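Local coordinates for protein integral membrane indolylacetylinositol arabinosyltransferase EmbC (Mycolicibacterium smegmatis, PDB 7BVE) that probably transfers arabinose units as a membrane-embedded arabinosyltransferase that builds the arabinan of the mycobacterial cell wall, at residues V878-D883 with S915-A920. Residues are numbered along the deposited sequence; the frame is centred on the assembly and turned at random.
Sequences VQWATD and SIPPEA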
loop_
_atom_site.group_PDB
_atom_site.type_symbol
_atom_site.label_atom_id
_atom_site.label_comp_id
_atom_site.label_asym_id
_atom_site.label_seq_id
_atom_site.Cartn_x
_atom_site.Cartn_y
_atom_site.Cartn_z
ATOM N N VAL A 878 3.923 9.414 -44.683
ATOM C CA VAL A 878 4.760 9.268 -45.866
ATOM C C VAL A 878 3.827 9.282 -47.065
ATOM O O VAL A 878 2.701 8.789 -46.976
ATOM C CB VAL A 878 5.593 7.965 -45.812
ATOM C CG1 VAL A 878 6.528 7.819 -47.007
ATOM C CG2 VAL A 878 6.395 7.915 -44.554
ATOM N N GLN A 879 4.265 9.873 -48.169
ATOM C CA GLN A 879 3.442 9.967 -49.367
ATOM C C GLN A 879 4.261 9.436 -50.538
ATOM O O GLN A 879 5.076 10.167 -51.104
ATOM C CB GLN A 879 3.008 11.410 -49.571
ATOM C CG GLN A 879 1.863 11.646 -50.524
ATOM C CD GLN A 879 1.476 13.104 -50.535
ATOM O OE1 GLN A 879 2.169 13.939 -49.965
ATOM N NE2 GLN A 879 0.343 13.416 -51.146
ATOM N N TRP A 880 4.057 8.172 -50.907
ATOM C CA TRP A 880 4.878 7.588 -51.957
ATOM C C TRP A 880 4.213 7.732 -53.317
ATOM O O TRP A 880 2.996 7.855 -53.429
ATOM C CB TRP A 880 5.155 6.107 -51.701
ATOM C CG TRP A 880 3.965 5.203 -51.791
ATOM C CD1 TRP A 880 3.463 4.596 -52.913
ATOM C CD2 TRP A 880 3.150 4.766 -50.708
ATOM N NE1 TRP A 880 2.371 3.833 -52.589
ATOM C CE2 TRP A 880 2.157 3.921 -51.239
ATOM C CE3 TRP A 880 3.156 5.018 -49.339
ATOM C CZ2 TRP A 880 1.183 3.321 -50.441
ATOM C CZ3 TRP A 880 2.200 4.427 -48.554
ATOM C CH2 TRP A 880 1.221 3.588 -49.101
ATOM N N ALA A 881 5.029 7.651 -54.362
ATOM C CA ALA A 881 4.531 7.740 -55.725
ATOM C C ALA A 881 5.525 7.071 -56.659
ATOM O O ALA A 881 6.638 6.720 -56.262
ATOM C CB ALA A 881 4.304 9.193 -56.148
ATOM N N THR A 882 5.105 6.902 -57.907
ATOM C CA THR A 882 5.986 6.432 -58.963
ATOM C C THR A 882 6.631 7.641 -59.640
ATOM O O THR A 882 6.613 8.755 -59.111
ATOM C CB THR A 882 5.224 5.568 -59.963
ATOM O OG1 THR A 882 4.286 6.377 -60.674
ATOM C CG2 THR A 882 4.475 4.463 -59.244
ATOM N N ASP A 883 7.235 7.426 -60.810
ATOM C CA ASP A 883 7.795 8.537 -61.577
ATOM C C ASP A 883 6.691 9.430 -62.133
ATOM O O ASP A 883 6.695 10.652 -61.934
ATOM C CB ASP A 883 8.674 8.001 -62.711
ATOM C CG ASP A 883 9.963 7.373 -62.214
ATOM O OD1 ASP A 883 10.475 7.801 -61.161
ATOM O OD2 ASP A 883 10.470 6.451 -62.886
ATOM N N SER A 915 5.408 -2.143 -45.985
ATOM C CA SER A 915 4.212 -1.318 -46.064
ATOM C C SER A 915 4.179 -0.462 -47.320
ATOM O O SER A 915 3.102 -0.019 -47.726
ATOM C CB SER A 915 4.106 -0.422 -44.834
ATOM O OG SER A 915 3.921 -1.191 -43.663
ATOM N N ILE A 916 5.328 -0.222 -47.941
ATOM C CA ILE A 916 5.404 0.524 -49.191
ATOM C C ILE A 916 5.351 -0.479 -50.340
ATOM O O ILE A 916 6.138 -1.438 -50.340
ATOM C CB ILE A 916 6.676 1.374 -49.252
ATOM C CG1 ILE A 916 6.596 2.502 -48.222
ATOM C CG2 ILE A 916 6.885 1.930 -50.630
ATOM C CD1 ILE A 916 7.877 3.260 -48.043
ATOM N N PRO A 917 4.439 -0.317 -51.299
ATOM C CA PRO A 917 4.296 -1.311 -52.358
ATOM C C PRO A 917 5.488 -1.297 -53.284
ATOM O O PRO A 917 6.171 -0.264 -53.437
ATOM C CB PRO A 917 3.017 -0.865 -53.081
ATOM C CG PRO A 917 2.276 -0.079 -52.075
ATOM C CD PRO A 917 3.321 0.632 -51.294
ATOM N N PRO A 918 5.786 -2.430 -53.946
ATOM C CA PRO A 918 7.054 -2.550 -54.681
ATOM C C PRO A 918 7.139 -1.785 -55.993
ATOM O O PRO A 918 8.116 -1.947 -56.731
ATOM C CB PRO A 918 7.160 -4.059 -54.935
ATOM C CG PRO A 918 6.281 -4.684 -53.915
ATOM C CD PRO A 918 5.145 -3.739 -53.759
ATOM N N GLU A 919 6.142 -0.964 -56.316
ATOM C CA GLU A 919 6.200 -0.123 -57.500
ATOM C C GLU A 919 6.505 1.328 -57.170
ATOM O O GLU A 919 6.661 2.137 -58.089
ATOM C CB GLU A 919 4.886 -0.200 -58.287
ATOM C CG GLU A 919 3.705 0.508 -57.635
ATOM C CD GLU A 919 2.885 -0.392 -56.729
ATOM O OE1 GLU A 919 3.363 -1.484 -56.366
ATOM O OE2 GLU A 919 1.750 -0.002 -56.382
ATOM N N ALA A 920 6.590 1.679 -55.889
ATOM C CA ALA A 920 6.887 3.049 -55.508
ATOM C C ALA A 920 8.354 3.359 -55.748
ATOM O O ALA A 920 9.225 2.496 -55.618
ATOM C CB ALA A 920 6.543 3.289 -54.046
#
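The indole of W880 is packed against a proline-led loop in the C-terminal domain of EmbC, where the chain leaving strand 877-878 passes the connection between strands 907-912 and 922-928. Its chi1 of 67° sets CG in the crowded position between the backbone N and the carbonyl carbon, and the ring then spans the loop from A920 to S915. P917 CD stands 3.3 Å above the indole plane, displaced toward the rim, and approaches W880 CE2 to 3.5 Å. The two side chains cross at about a right angle, and P917 touches mainly through CD, with CG behind it near NE1 and CZ2 of W880. At the pyrrole end, A920 CB lies 3.5 Å from W880 CD1, while I916 CG1 adds a looser apolar contact, 4.4 Å from W880 CE3. I895 and I923, on the two strands that flank 877-878, also touch the W880 side chain.

The loop itself is closed by a type I turn from P917 to A920, in which A920 N donates a hydrogen bond to P917 O at 3.2 Å. T882 CG2 makes a close methyl-to-carbonyl contact, 3.4 Å from E919 O. The loose side is the exposed E919 side chain, whose CG is 4.3 Å from T882 CG2. T882 OG1 turns instead to Q885 N and caps helix 883-887. A881, alongside, pairs its backbone with T921 and Q922, which fastens the first segment to the start of strand 922-928.

Direct attachment between 878-883 and 915-920 is therefore carried by apolar and van der Waals contact, and polar groups such as the T882 hydroxyl and the A881 backbone spend their bonds on neighbouring parts of the β-rich domain.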